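Local coordinates for protein endoglucanase (Thermotoga maritima, PDB 2FVG) that probably acts as an aminopeptidase of the M42 family, a metal-dependent enzyme expected to bind two divalent cations per subunit, at residues 57-61 and 217-221; 242-246 and 299-303. All blocks are in the same frame, centred on the assembly; numbering follows the deposited sequence.

Contact 1: residues 57-61 and 217-221; sequences LVSAH and IVVET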
ATOM      1  N   LEU A  57       5.284 -16.543   0.784  1.00 29.50           N
ATOM      2  CA  LEU A  57       5.182 -15.290   0.028  1.00 31.37           C
ATOM      3  C   LEU A  57       4.546 -14.217   0.925  1.00 30.58           C
ATOM      4  O   LEU A  57       3.488 -14.445   1.504  1.00 33.11           O
ATOM      5  CB  LEU A  57       4.311 -15.529  -1.196  1.00 28.88           C
ATOM      6  CG  LEU A  57       3.797 -14.354  -2.035  1.00 35.88           C
ATOM      7  CD1 LEU A  57       4.913 -13.599  -2.663  1.00 35.75           C
ATOM      8  CD2 LEU A  57       2.862 -14.876  -3.122  1.00 35.00           C
ATOM      9  N   VAL A  58       5.179 -13.054   1.053  1.00 30.73           N
ATOM     10  CA  VAL A  58       4.623 -11.968   1.882  1.00 30.42           C
ATOM     11  C   VAL A  58       4.515 -10.765   0.964  1.00 30.65           C
ATOM     12  O   VAL A  58       5.520 -10.340   0.419  1.00 31.74           O
ATOM     13  CB  VAL A  58       5.530 -11.666   3.100  1.00 29.94           C
ATOM     14  CG1 VAL A  58       4.950 -10.525   3.961  1.00 28.27           C
ATOM     15  CG2 VAL A  58       5.709 -12.918   3.952  1.00 31.35           C
ATOM     16  N   SER A  59       3.322 -10.209   0.761  1.00 29.48           N
ATOM     17  CA  SER A  59       3.247  -9.093  -0.193  1.00 30.14           C
ATOM     18  C   SER A  59       2.559  -7.779   0.252  1.00 28.95           C
ATOM     19  O   SER A  59       1.723  -7.779   1.147  1.00 26.81           O
ATOM     20  CB  SER A  59       2.637  -9.580  -1.511  1.00 27.62           C
ATOM     21  OG  SER A  59       1.285  -9.876  -1.328  1.00 33.00           O
ATOM     22  N   ALA A  60       2.927  -6.677  -0.412  1.00 29.64           N
ATOM     23  CA  ALA A  60       2.320  -5.361  -0.183  1.00 29.57           C
ATOM     24  C   ALA A  60       2.224  -4.652  -1.540  1.00 33.21           C
ATOM     25  O   ALA A  60       3.013  -4.947  -2.432  1.00 32.64           O
ATOM     26  CB  ALA A  60       3.144  -4.569   0.799  1.00 28.73           C
ATOM     27  N   HIS A  61       1.282  -3.720  -1.692  1.00 31.39           N
ATOM     28  CA  HIS A  61       1.096  -2.994  -2.961  1.00 33.60           C
ATOM     29  C   HIS A  61       1.743  -1.638  -2.932  1.00 33.02           C
ATOM     30  O   HIS A  61       1.604  -0.880  -1.965  1.00 35.41           O
ATOM     31  CB  HIS A  61      -0.396  -2.796  -3.248  1.00 32.99           C
ATOM     32  CG  HIS A  61      -1.243  -3.881  -2.674  1.00 36.44           C
ATOM     33  ND1 HIS A  61      -1.098  -5.207  -3.032  1.00 44.49           N
ATOM     34  CD2 HIS A  61      -2.235  -3.846  -1.756  1.00 33.33           C
ATOM     35  CE1 HIS A  61      -1.970  -5.940  -2.360  1.00 41.43           C
ATOM     36  NE2 HIS A  61      -2.678  -5.138  -1.587  1.00 40.39           N
ATOM     37  N   ILE A 217       1.063 -14.358   2.875  1.00 28.98           N
ATOM     38  CA  ILE A 217       0.552 -13.443   3.899  1.00 27.72           C
ATOM     39  C   ILE A 217       0.441 -12.132   3.141  1.00 27.38           C
ATOM     40  O   ILE A 217       1.431 -11.676   2.584  1.00 26.27           O
ATOM     41  CB  ILE A 217       1.543 -13.291   5.078  1.00 27.75           C
ATOM     42  CG1 ILE A 217       1.646 -14.585   5.878  1.00 30.16           C
ATOM     43  CG2 ILE A 217       1.094 -12.205   6.070  1.00 30.00           C
ATOM     44  CD1 ILE A 217       2.797 -14.528   6.902  1.00 28.53           C
ATOM     45  N   VAL A 218      -0.762 -11.567   3.036  1.00 27.44           N
ATOM     46  CA  VAL A 218      -0.938 -10.264   2.397  1.00 23.91           C
ATOM     47  C   VAL A 218      -0.990  -9.204   3.519  1.00 28.03           C
ATOM     48  O   VAL A 218      -1.758  -9.329   4.470  1.00 29.64           O
ATOM     49  CB  VAL A 218      -2.226 -10.237   1.513  1.00 26.33           C
ATOM     50  CG1 VAL A 218      -2.338  -8.929   0.799  1.00 25.30           C
ATOM     51  CG2 VAL A 218      -2.187 -11.375   0.501  1.00 25.01           C
ATOM     52  N   VAL A 219      -0.112  -8.208   3.441  1.00 29.20           N
ATOM     53  CA  VAL A 219      -0.044  -7.110   4.402  1.00 28.09           C
ATOM     54  C   VAL A 219      -0.746  -5.900   3.783  1.00 31.16           C
ATOM     55  O   VAL A 219      -0.269  -5.328   2.792  1.00 29.17           O
ATOM     56  CB  VAL A 219       1.413  -6.781   4.757  1.00 29.10           C
ATOM     57  CG1 VAL A 219       1.497  -5.650   5.792  1.00 31.02           C
ATOM     58  CG2 VAL A 219       2.104  -8.048   5.359  1.00 29.43           C
ATOM     59  N   GLU A 220      -1.907  -5.554   4.331  1.00 29.56           N
ATOM     60  CA  GLU A 220      -2.672  -4.420   3.846  1.00 31.02           C
ATOM     61  C   GLU A 220      -2.911  -3.393   4.941  1.00 30.66           C
ATOM     62  O   GLU A 220      -2.467  -3.560   6.101  1.00 31.66           O
ATOM     63  CB  GLU A 220      -4.007  -4.892   3.275  1.00 32.57           C
ATOM     64  CG  GLU A 220      -3.831  -5.718   2.005  1.00 40.69           C
ATOM     65  CD  GLU A 220      -5.133  -6.115   1.346  1.00 57.67           C
ATOM     66  OE1 GLU A 220      -6.199  -6.035   2.018  1.00 62.78           O
ATOM     67  OE2 GLU A 220      -5.084  -6.520   0.148  1.00 67.10           O
ATOM     68  N   THR A 221      -3.569  -2.318   4.543  1.00 28.86           N
ATOM     69  CA  THR A 221      -3.998  -1.245   5.413  1.00 32.90           C
ATOM     70  C   THR A 221      -5.508  -1.193   5.189  1.00 34.85           C
ATOM     71  O   THR A 221      -5.976  -1.308   4.052  1.00 34.95           O
ATOM     72  CB  THR A 221      -3.286   0.074   5.078  1.00 35.41           C
ATOM     73  OG1 THR A 221      -1.872  -0.116   5.232  1.00 35.94           O
ATOM     74  CG2 THR A 221      -3.710   1.185   6.043  1.00 37.71           C
TER
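H61, the last residue of its strand, meets E220, on the neighbouring parallel strand. H61 NE2 donates to E220 OE2 across 3.3 Å, long but nearly straight, and OE2 lies within a few degrees of the imidazole plane, at the ring's edge. The carboxylate receives the donor on its anti side, 28° out of its own plane, and the planes of the two groups stand 64° apart. E220 arrives with CG anti to its carbonyl carbon (chi1 -67°) and an extended chain beyond, which carries the carboxylate out to NE2. With an alanine in place of E220, NE2 would probably be left without this acceptor and the imidazole steadied mainly from ND1, and the predicted first zinc site would lose a carboxylate.

Further back, backbone bonds alternate between the strands: I217 N to L57 O at 2.8 Å, S59 N to I217 O at 3.0 Å and V219 N to S59 O at 3.0 Å. The same I217 O also accepts a CA-H contact from V58 CA at 3.3 Å. On the face opposite H61, V58 CG1 rests against V219 CG2 at 4.0 Å, and V58 CG2 approaches I217 CB at 4.3 Å. L175 of helix 166-180 packs on V58 and A60 there.

A second shell fixes the imidazole from its other nitrogen, since H61 ND1 is hydrogen-bonded to T194 OG1 on strand 187-194; S59 OG is bonded to Y293 OH. H61 and E220 are both predicted ligands of the first zinc, with D167 nearby, so their convergence from neighbouring parallel strands is consistent with the two-metal centre at the C-terminal end of the central strands in M42 aminopeptidases.

Contact 2: residues 242-246 and 299-303; sequences GPAIT and VISTP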
ATOM      1  N   GLY A 242      -4.495  -2.788  17.573  1.00 28.10           N
ATOM      2  CA  GLY A 242      -3.558  -3.740  16.964  1.00 27.64           C
ATOM      3  C   GLY A 242      -3.850  -4.103  15.517  1.00 27.15           C
ATOM      4  O   GLY A 242      -4.822  -3.628  14.942  1.00 28.80           O
ATOM      5  N   PRO A 243      -2.961  -4.896  14.893  1.00 27.68           N
ATOM      6  CA  PRO A 243      -3.254  -5.325  13.535  1.00 25.11           C
ATOM      7  C   PRO A 243      -4.527  -6.157  13.497  1.00 26.00           C
ATOM      8  O   PRO A 243      -4.799  -6.936  14.439  1.00 24.09           O
ATOM      9  CB  PRO A 243      -2.060  -6.203  13.164  1.00 26.42           C
ATOM     10  CG  PRO A 243      -1.433  -6.609  14.508  1.00 25.08           C
ATOM     11  CD  PRO A 243      -1.657  -5.401  15.378  1.00 24.37           C
ATOM     12  N   ALA A 244      -5.277  -6.005  12.409  1.00 22.42           N
ATOM     13  CA  ALA A 244      -6.532  -6.726  12.162  1.00 24.71           C
ATOM     14  C   ALA A 244      -6.240  -8.016  11.424  1.00 26.73           C
ATOM     15  O   ALA A 244      -5.512  -8.003  10.442  1.00 29.11           O
ATOM     16  CB  ALA A 244      -7.504  -5.861  11.289  1.00 18.55           C
ATOM     17  N   ILE A 245      -6.830  -9.124  11.875  1.00 27.78           N
ATOM     18  CA  ILE A 245      -6.619 -10.435  11.251  1.00 26.17           C
ATOM     19  C   ILE A 245      -7.908 -10.759  10.484  1.00 29.77           C
ATOM     20  O   ILE A 245      -8.979 -10.859  11.077  1.00 32.76           O
ATOM     21  CB  ILE A 245      -6.210 -11.484  12.332  1.00 29.11           C
ATOM     22  CG1 ILE A 245      -4.952 -10.987  13.063  1.00 26.97           C
ATOM     23  CG2 ILE A 245      -5.877 -12.842  11.718  1.00 27.92           C
ATOM     24  CD1 ILE A 245      -4.545 -11.856  14.228  1.00 44.25           C
ATOM     25  N   THR A 246      -7.821 -10.822   9.154  1.00 28.48           N
ATOM     26  CA  THR A 246      -8.972 -11.101   8.328  1.00 29.28           C
ATOM     27  C   THR A 246      -9.437 -12.554   8.442  1.00 31.43           C
ATOM     28  O   THR A 246      -8.634 -13.486   8.388  1.00 32.02           O
ATOM     29  CB  THR A 246      -8.690 -10.727   6.856  1.00 31.09           C
ATOM     30  OG1 THR A 246      -8.368  -9.341   6.788  1.00 30.54           O
ATOM     31  CG2 THR A 246      -9.875 -10.975   5.979  1.00 26.32           C
ATOM     32  N   VAL A 299      -4.442 -12.670   5.690  1.00 26.66           N
ATOM     33  CA  VAL A 299      -4.390 -11.223   5.468  1.00 24.14           C
ATOM     34  C   VAL A 299      -4.272 -10.550   6.825  1.00 24.21           C
ATOM     35  O   VAL A 299      -5.021 -10.870   7.763  1.00 24.28           O
ATOM     36  CB  VAL A 299      -5.638 -10.679   4.729  1.00 23.96           C
ATOM     37  CG1 VAL A 299      -5.507  -9.184   4.464  1.00 23.43           C
ATOM     38  CG2 VAL A 299      -5.867 -11.416   3.415  1.00 26.76           C
ATOM     39  N   ILE A 300      -3.303  -9.651   6.935  1.00 24.55           N
ATOM     40  CA  ILE A 300      -3.060  -8.864   8.131  1.00 25.76           C
ATOM     41  C   ILE A 300      -3.083  -7.377   7.746  1.00 27.49           C
ATOM     42  O   ILE A 300      -2.433  -6.959   6.778  1.00 28.85           O
ATOM     43  CB  ILE A 300      -1.728  -9.261   8.754  1.00 28.08           C
ATOM     44  CG1 ILE A 300      -1.811 -10.723   9.207  1.00 26.99           C
ATOM     45  CG2 ILE A 300      -1.421  -8.413   9.972  1.00 30.28           C
ATOM     46  CD1 ILE A 300      -0.479 -11.323   9.567  1.00 21.09           C
ATOM     47  N   SER A 301      -3.847  -6.582   8.482  1.00 25.97           N
ATOM     48  CA  SER A 301      -3.965  -5.178   8.148  1.00 27.43           C
ATOM     49  C   SER A 301      -3.660  -4.226   9.296  1.00 28.42           C
ATOM     50  O   SER A 301      -4.045  -4.464  10.450  1.00 31.69           O
ATOM     51  CB  SER A 301      -5.394  -4.885   7.674  1.00 27.85           C
ATOM     52  OG  SER A 301      -5.760  -5.709   6.598  1.00 29.12           O
ATOM     53  N   THR A 302      -2.962  -3.154   8.964  1.00 26.53           N
ATOM     54  CA  THR A 302      -2.751  -2.053   9.879  1.00 26.55           C
ATOM     55  C   THR A 302      -4.022  -1.179   9.762  1.00 24.12           C
ATOM     56  O   THR A 302      -4.433  -0.819   8.659  1.00 24.00           O
ATOM     57  CB  THR A 302      -1.497  -1.233   9.492  1.00 25.28           C
ATOM     58  OG1 THR A 302      -0.361  -2.094   9.537  1.00 35.47           O
ATOM     59  CG2 THR A 302      -1.251  -0.062  10.493  1.00 19.98           C
ATOM     60  N   PRO A 303      -4.679  -0.872  10.893  1.00 24.48           N
ATOM     61  CA  PRO A 303      -5.859   0.011  10.833  1.00 23.04           C
ATOM     62  C   PRO A 303      -5.464   1.436  10.429  1.00 23.79           C
ATOM     63  O   PRO A 303      -4.374   1.889  10.755  1.00 26.55           O
ATOM     64  CB  PRO A 303      -6.364   0.035  12.292  1.00 22.56           C
ATOM     65  CG  PRO A 303      -5.721  -1.132  12.957  1.00 24.42           C
ATOM     66  CD  PRO A 303      -4.391  -1.319  12.265  1.00 20.66           C
TER
HETATM   67  O   HOH W   1      -6.800  -7.802   7.884  1.00 45.63           O
HETATM   68  O   HOH W   2      -5.942 -13.738   8.027  1.00 43.55           O
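Antiparallel pairing of A244 with S301 attaches the short strand 244-245 to strand 297-306. A244 and S301 form a hydrogen-bonded pair: A244 N to S301 O is 2.8 Å and S301 N to A244 O is 2.9 Å, with both donors in the plane of the carbonyl they meet. The next pair, I245 with I300, is non-hydrogen-bonded, and their side chains turn to the opposite face from A244 and S301.

At T246 and V299 one direct bond is kept and the other is mediated by water. T246 N donates to V299 O at 3.1 Å, tilted 28° from the carbonyl plane, while a water accepts from V299 N and donates to T246 O at 2.7 Å. The short strand thus joins the central mixed sheet of the enzyme, with a water bridging the second half of this pair. A second water donates to A244 O, which therefore holds two donors, and also bonds S301 OG at 2.7 Å; its separation from T246 OG1 is unusually short, which makes its exact position doubtful. With OG1 beside its backbone N (chi1 -59°), T246 directs its hydroxyl toward this water while OG1 also lies against V299 CB at 3.7 Å.

At the other end, P243 CB packs on I300 CG2 at 3.9 Å, and the P303 ring brings CG to 3.3 Å from G242 O. G242 has backbone angles at which a side chain would strike the preceding carbonyl oxygen. Helix 256-268 packs on I245 and I300 through I262, and helix 316-332 on P243 and I300, while Q274 of the neighbouring strand bonds to the backbone of P243 and I245.

Both contacts are buried and belong to one mixed sheet, with centres about 11 Å apart. Strands 215-224 and 297-306 are direct neighbours in it: I300 O lies 2.9 Å from E220 N, a probable hydrogen bond, so 217-221 sits between its partner in contact 1 and the 299-303 side of contact 2. Contact 1 is parallel, lies nearer the centre of the chain and ends in a polar pair of predicted zinc ligands. Contact 2 is antiparallel and farther out, and its chemistry is backbone pairing, proline packing and bridging waters. The side chains of S301 and V299 nevertheless touch E220, so contact 2 lies beside a predicted metal ligand.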